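Long-range contacts in binary enterotoxin of Clostridium perfringens component a (Clostridium perfringens, PDB 5WTZ), which transfers ADP-ribose from NAD+ to actin as the enzymatic component of an iota-like binary enterotoxin: residues A[257-262]-A[337-341]; A[282-287]-A[386-390]. Residues are numbered along the deposited sequence.

Contact 1: A[257-262]-A[337-341]. With NAD (nicotinamide-adenine-dinucleotide), chain B.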
loop_
_atom_site.group_PDB
_atom_site.type_symbol
_atom_site.label_atom_id
_atom_site.label_comp_id
_atom_site.label_asym_id
_atom_site.label_seq_id
_atom_site.Cartn_x
_atom_site.Cartn_y
_atom_site.Cartn_z
ATOM N N ILE A 257 11.279 18.906 20.042
ATOM C CA ILE A 257 10.016 19.475 19.567
ATOM C C ILE A 257 8.901 18.440 19.648
ATOM O O ILE A 257 7.838 18.711 20.218
ATOM C CB ILE A 257 10.146 20.007 18.124
ATOM C CG1 ILE A 257 10.937 21.319 18.121
ATOM C CG2 ILE A 257 8.763 20.217 17.471
ATOM C CD1 ILE A 257 11.382 21.745 16.739
ATOM N N ASN A 258 9.147 17.249 19.115
ATOM C CA ASN A 258 8.108 16.225 19.129
ATOM C C ASN A 258 7.895 15.696 20.558
ATOM O O ASN A 258 6.771 15.396 20.933
ATOM C CB ASN A 258 8.429 15.106 18.122
ATOM C CG ASN A 258 8.117 15.522 16.674
ATOM O OD1 ASN A 258 7.286 16.407 16.428
ATOM N ND2 ASN A 258 8.768 14.876 15.713
ATOM N N LYS A 259 8.949 15.644 21.369
ATOM C CA LYS A 259 8.791 15.308 22.792
ATOM C C LYS A 259 7.843 16.272 23.515
ATOM O O LYS A 259 6.990 15.856 24.301
ATOM C CB LYS A 259 10.137 15.305 23.511
ATOM C CG LYS A 259 10.883 13.975 23.521
ATOM C CD LYS A 259 12.213 14.147 24.270
ATOM C CE LYS A 259 13.052 12.874 24.311
ATOM N NZ LYS A 259 14.161 13.026 25.309
ATOM N N TYR A 260 8.004 17.564 23.259
ATOM C CA TYR A 260 7.167 18.568 23.888
ATOM C C TYR A 260 5.721 18.457 23.420
ATOM O O TYR A 260 4.788 18.559 24.216
ATOM C CB TYR A 260 7.693 19.962 23.592
ATOM C CG TYR A 260 6.837 21.029 24.213
ATOM C CD1 TYR A 260 6.932 21.315 25.566
ATOM C CD2 TYR A 260 5.908 21.733 23.452
ATOM C CE1 TYR A 260 6.139 22.287 26.146
ATOM C CE2 TYR A 260 5.108 22.701 24.022
ATOM C CZ TYR A 260 5.231 22.974 25.369
ATOM O OH TYR A 260 4.441 23.934 25.945
ATOM N N LEU A 261 5.539 18.275 22.119
ATOM C CA LEU A 261 4.202 18.124 21.555
ATOM C C LEU A 261 3.506 16.886 22.117
ATOM O O LEU A 261 2.295 16.890 22.328
ATOM C CB LEU A 261 4.265 18.041 20.024
ATOM C CG LEU A 261 4.396 19.354 19.241
ATOM C CD1 LEU A 261 4.583 19.094 17.763
ATOM C CD2 LEU A 261 3.195 20.265 19.463
ATOM N N LEU A 262 4.274 15.837 22.383
ATOM C CA LEU A 262 3.665 14.585 22.814
ATOM C C LEU A 262 3.153 14.667 24.256
ATOM O O LEU A 262 2.032 14.237 24.538
ATOM C CB LEU A 262 4.650 13.425 22.656
ATOM C CG LEU A 262 4.107 12.052 23.056
ATOM C CD1 LEU A 262 2.943 11.602 22.146
ATOM C CD2 LEU A 262 5.233 11.036 23.057
ATOM N N VAL A 337 -2.543 12.021 16.423
ATOM C CA VAL A 337 -1.100 12.203 16.345
ATOM C C VAL A 337 -0.732 13.638 16.752
ATOM O O VAL A 337 -0.916 14.589 15.981
ATOM C CB VAL A 337 -0.572 11.903 14.929
ATOM C CG1 VAL A 337 0.967 12.093 14.877
ATOM C CG2 VAL A 337 -0.936 10.477 14.512
ATOM N N LYS A 338 -0.224 13.796 17.970
ATOM C CA LYS A 338 0.062 15.120 18.513
ATOM C C LYS A 338 1.329 15.733 17.910
ATOM O O LYS A 338 1.508 16.948 17.920
ATOM C CB LYS A 338 0.195 15.046 20.040
ATOM C CG LYS A 338 -1.051 14.476 20.742
ATOM C CD LYS A 338 -0.869 14.412 22.255
ATOM C CE LYS A 338 -0.973 15.799 22.865
ATOM N NZ LYS A 338 -0.918 15.778 24.351
ATOM N N THR A 339 2.195 14.881 17.382
ATOM C CA THR A 339 3.517 15.284 16.912
ATOM C C THR A 339 3.499 15.732 15.451
ATOM O O THR A 339 2.539 15.441 14.730
ATOM C CB THR A 339 4.515 14.106 17.057
ATOM O OG1 THR A 339 3.875 12.905 16.611
ATOM C CG2 THR A 339 4.972 13.936 18.518
ATOM N N PHE A 340 4.535 16.456 15.017
ATOM C CA PHE A 340 4.797 16.583 13.593
ATOM C C PHE A 340 5.173 15.189 13.120
ATOM O O PHE A 340 5.814 14.426 13.858
ATOM C CB PHE A 340 5.938 17.560 13.259
ATOM C CG PHE A 340 5.669 18.998 13.634
ATOM C CD1 PHE A 340 4.781 19.777 12.891
ATOM C CD2 PHE A 340 6.301 19.569 14.714
ATOM C CE1 PHE A 340 4.534 21.090 13.230
ATOM C CE2 PHE A 340 6.062 20.899 15.063
ATOM C CZ PHE A 340 5.161 21.656 14.320
ATOM N N ILE A 341 4.813 14.864 11.887
ATOM C CA ILE A 341 5.124 13.544 11.335
ATOM C C ILE A 341 6.187 13.618 10.230
ATOM O O ILE A 341 5.924 14.125 9.124
ATOM C CB ILE A 341 3.881 12.839 10.764
ATOM C CG1 ILE A 341 2.676 13.037 11.681
ATOM C CG2 ILE A 341 4.206 11.346 10.513
ATOM C CD1 ILE A 341 1.391 12.399 11.130
HETATM P PA NAD B . 10.482 11.439 15.835
HETATM O O1A NAD B . 10.591 12.693 16.668
HETATM O O2A NAD B . 9.264 11.193 14.996
HETATM O O5B NAD B . 10.661 10.141 16.775
HETATM C C5B NAD B . 11.574 10.091 17.877
HETATM C C4B NAD B . 11.084 9.071 18.886
HETATM O O4B NAD B . 9.820 9.523 19.392
HETATM C C3B NAD B . 10.863 7.699 18.255
HETATM O O3B NAD B . 11.249 6.693 19.206
HETATM C C2B NAD B . 9.360 7.665 18.014
HETATM O O2B NAD B . 8.824 6.338 18.057
HETATM C C1B NAD B . 8.809 8.545 19.129
HETATM N N9A NAD B . 7.578 9.212 18.660
HETATM C C8A NAD B . 7.452 10.011 17.585
HETATM N N7A NAD B . 6.164 10.435 17.452
HETATM C C5A NAD B . 5.462 9.877 18.446
HETATM C C6A NAD B . 4.056 9.899 18.898
HETATM N N6A NAD B . 3.133 10.619 18.223
HETATM N N1A NAD B . 3.728 9.160 19.986
HETATM C C2A NAD B . 4.643 8.448 20.666
HETATM N N3A NAD B . 5.943 8.396 20.317
HETATM C C4A NAD B . 6.390 9.069 19.231
HETATM O O3 NAD B . 11.764 11.425 14.871
HETATM P PN NAD B . 12.382 10.210 14.016
HETATM O O1N NAD B . 11.377 9.836 12.948
HETATM O O2N NAD B . 12.923 9.179 14.978
HETATM O O5D NAD B . 13.633 10.981 13.364
HETATM C C5D NAD B . 13.471 12.192 12.626
HETATM C C4D NAD B . 14.742 12.468 11.845
HETATM O O4D NAD B . 14.822 11.568 10.737
HETATM C C3D NAD B . 14.688 13.851 11.227
HETATM O O3D NAD B . 16.042 14.267 10.973
HETATM C C2D NAD B . 13.972 13.615 9.915
HETATM O O2D NAD B . 14.337 14.589 8.931
HETATM C C1D NAD B . 14.395 12.194 9.534
HETATM N N1N NAD B . 13.313 11.392 8.926
HETATM C C2N NAD B . 12.851 10.279 9.531
HETATM C C3N NAD B . 11.827 9.526 8.944
HETATM C C7N NAD B . 11.295 8.276 9.590
HETATM O O7N NAD B . 11.345 8.100 10.813
HETATM N N7N NAD B . 10.803 7.366 8.765
HETATM C C4N NAD B . 11.283 9.902 7.722
HETATM C C5N NAD B . 11.774 11.051 7.122
HETATM C C6N NAD B . 12.792 11.774 7.750
#
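The side-chain amide of N258 works in two directions: ND2 donates to O1A of NAD at 3.0 Å, nearly linearly, while OD1 receives a weak hydrogen bond from F340 N at 3.1 Å. Asparagine suits this place because it pairs a donor with an acceptor, and ND2 also meets the hydroxyl of Y249. The loop supplies a second ligand contact one residue earlier, where T339 OG1 accepts from N6A of the adenine at 2.9 Å; L262 CD1 comes within 3.4 Å of adenine N1A. Behind these polar groups L261 lies over the loop, its CD1 3.5 Å from F340 CD2, and I257 CG2 meets the edge of the same ring at CE2 (3.7 Å). The long side chain of K338 reaches the helix, where NZ gives a weak hydrogen bond to L262 O (3.3 Å). Helix and loop thus line the NAD pocket of the ADP-ribosyltransferase domain, holding the adenine half by neutral amide and hydroxyl groups backed by the small apolar cluster of I257, L261 and F340.

Contact 2: A[282-287]-A[386-390]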
loop_
_atom_site.group_PDB
_atom_site.type_symbol
_atom_site.label_atom_id
_atom_site.label_comp_id
_atom_site.label_asym_id
_atom_site.label_seq_id
_atom_site.Cartn_x
_atom_site.Cartn_y
_atom_site.Cartn_z
ATOM N N ILE A 282 7.164 26.201 12.390
ATOM C CA ILE A 282 7.071 24.996 11.575
ATOM C C ILE A 282 5.617 24.763 11.133
ATOM O O ILE A 282 5.366 24.496 9.965
ATOM C CB ILE A 282 7.615 23.743 12.331
ATOM C CG1 ILE A 282 9.082 23.960 12.725
ATOM C CG2 ILE A 282 7.426 22.458 11.486
ATOM C CD1 ILE A 282 9.555 23.079 13.869
ATOM N N SER A 283 4.657 24.879 12.054
ATOM C CA SER A 283 3.262 24.566 11.722
ATOM C C SER A 283 2.700 25.578 10.712
ATOM O O SER A 283 2.018 25.181 9.770
ATOM C CB SER A 283 2.394 24.531 12.993
ATOM O OG SER A 283 1.031 24.220 12.721
ATOM N N SER A 284 3.001 26.863 10.887
ATOM C CA SER A 284 2.550 27.867 9.911
ATOM C C SER A 284 3.186 27.574 8.540
ATOM O O SER A 284 2.530 27.686 7.510
ATOM C CB SER A 284 2.863 29.303 10.376
ATOM O OG SER A 284 4.240 29.602 10.244
ATOM N N ALA A 285 4.442 27.152 8.531
ATOM C CA ALA A 285 5.102 26.794 7.276
ATOM C C ALA A 285 4.381 25.653 6.556
ATOM O O ALA A 285 4.204 25.669 5.328
ATOM C CB ALA A 285 6.550 26.404 7.539
ATOM N N LEU A 286 3.955 24.657 7.323
ATOM C CA LEU A 286 3.379 23.457 6.736
ATOM C C LEU A 286 1.948 23.686 6.213
ATOM O O LEU A 286 1.382 22.827 5.551
ATOM C CB LEU A 286 3.403 22.323 7.761
ATOM C CG LEU A 286 4.799 21.890 8.194
ATOM C CD1 LEU A 286 4.780 20.830 9.290
ATOM C CD2 LEU A 286 5.590 21.381 6.992
ATOM N N LYS A 287 1.386 24.857 6.486
ATOM C CA LYS A 287 0.058 25.214 5.997
ATOM C C LYS A 287 0.133 26.023 4.702
ATOM O O LYS A 287 -0.896 26.400 4.142
ATOM C CB LYS A 287 -0.716 26.026 7.052
ATOM C CG LYS A 287 -1.040 25.260 8.335
ATOM C CD LYS A 287 -1.735 26.179 9.315
ATOM C CE LYS A 287 -2.286 25.389 10.495
ATOM N NZ LYS A 287 -1.198 24.920 11.378
ATOM N N LEU A 386 7.053 16.371 5.500
ATOM C CA LEU A 386 6.785 16.664 6.903
ATOM C C LEU A 386 5.330 17.082 7.070
ATOM O O LEU A 386 4.865 18.017 6.423
ATOM C CB LEU A 386 7.728 17.755 7.410
ATOM C CG LEU A 386 7.657 18.159 8.887
ATOM C CD1 LEU A 386 7.986 16.949 9.754
ATOM C CD2 LEU A 386 8.618 19.309 9.186
ATOM N N ILE A 387 4.611 16.398 7.954
ATOM C CA ILE A 387 3.175 16.610 8.120
ATOM C C ILE A 387 2.920 17.422 9.388
ATOM O O ILE A 387 3.604 17.203 10.400
ATOM C CB ILE A 387 2.430 15.230 8.169
ATOM C CG1 ILE A 387 2.681 14.468 6.862
ATOM C CG2 ILE A 387 0.941 15.391 8.438
ATOM C CD1 ILE A 387 2.182 13.009 6.849
ATOM N N ASP A 388 1.962 18.356 9.326
ATOM C CA ASP A 388 1.602 19.213 10.452
ATOM C C ASP A 388 1.147 18.392 11.662
ATOM O O ASP A 388 0.651 17.271 11.528
ATOM C CB ASP A 388 0.510 20.220 10.026
ATOM C CG ASP A 388 0.464 21.473 10.911
ATOM O OD1 ASP A 388 1.388 21.700 11.739
ATOM O OD2 ASP A 388 -0.512 22.254 10.785
ATOM N N HIS A 389 1.341 18.945 12.853
ATOM C CA HIS A 389 0.884 18.256 14.055
ATOM C C HIS A 389 -0.647 18.229 14.126
ATOM O O HIS A 389 -1.321 19.070 13.527
ATOM C CB HIS A 389 1.468 18.924 15.299
ATOM C CG HIS A 389 0.972 20.316 15.530
ATOM N ND1 HIS A 389 0.081 20.633 16.528
ATOM C CD2 HIS A 389 1.255 21.478 14.892
ATOM C CE1 HIS A 389 -0.166 21.934 16.501
ATOM N NE2 HIS A 389 0.533 22.467 15.518
ATOM N N GLY A 390 -1.195 17.249 14.840
ATOM C CA GLY A 390 -2.605 17.279 15.180
ATOM C C GLY A 390 -3.544 16.580 14.216
ATOM O O GLY A 390 -4.751 16.782 14.290
#
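D388 uses both carboxylate oxygens against the helical segment. K287 NZ reaches OD2 at 2.8 Å in a salt bridge, and S283 OG donates to OD1 at 2.7 Å. S283 is on the helix and K287 follows it four residues on, so that a short hydroxyl and a long amine both reach the same carboxylate; serine fits where the backbones are closest (CA to CA 5.7 Å from S283 to D388), whereas lysine extends from the exposed margin. OD1 also accepts a weak hydrogen bond from H389 N (3.0 Å), which adds a local tie just after strand 384-387. The H389 ring stands beside this group, turning its edge to S283 OG, and makes an edge-to-face contact with F340.

Next to the polar group the contact becomes apolar. L286 points at the end of the strand and the start of the loop, its CD1 3.8 Å from D388 N and 3.9 Å from L386 CG, while CD2 sits 3.5 Å from L386 O. I282 CG2 extends the patch to L386 CD2 at 4.1 Å. I387 points away, onto L362 and L364 of strand 358-364, as expected of neighbouring residues in a strand. The leucine packing thus joins the helix to strand 384-387, which carries NAD-binding E384 two residues before L386, and the bonds from K287 and S283 join it to the loop that follows, neutralising a buried carboxylate in doing so.

Overall arrangement
The two contacts, whose centres are 11 Å apart, involve consecutive helices, 240-263 and 272-286, and their segments alternate along the chain. They join through their second segments: I341 O and I387 N, 2.9 Å apart, probably hydrogen bond between strands 341-344 and 384-387 of the three-stranded sheet. Separately, V337 O and G390 N, also 2.9 Å apart, form another probable hydrogen bond. F340 is shared by both contacts; besides its partners in contact 1 it packs on I282, L286 and D388, with CE1 3.5 Å from D388 OD1. Contact 1 touches NAD directly, whereas in contact 2 the side chain of L386 lies about 7 Å from it at the nearest atoms and does not touch it.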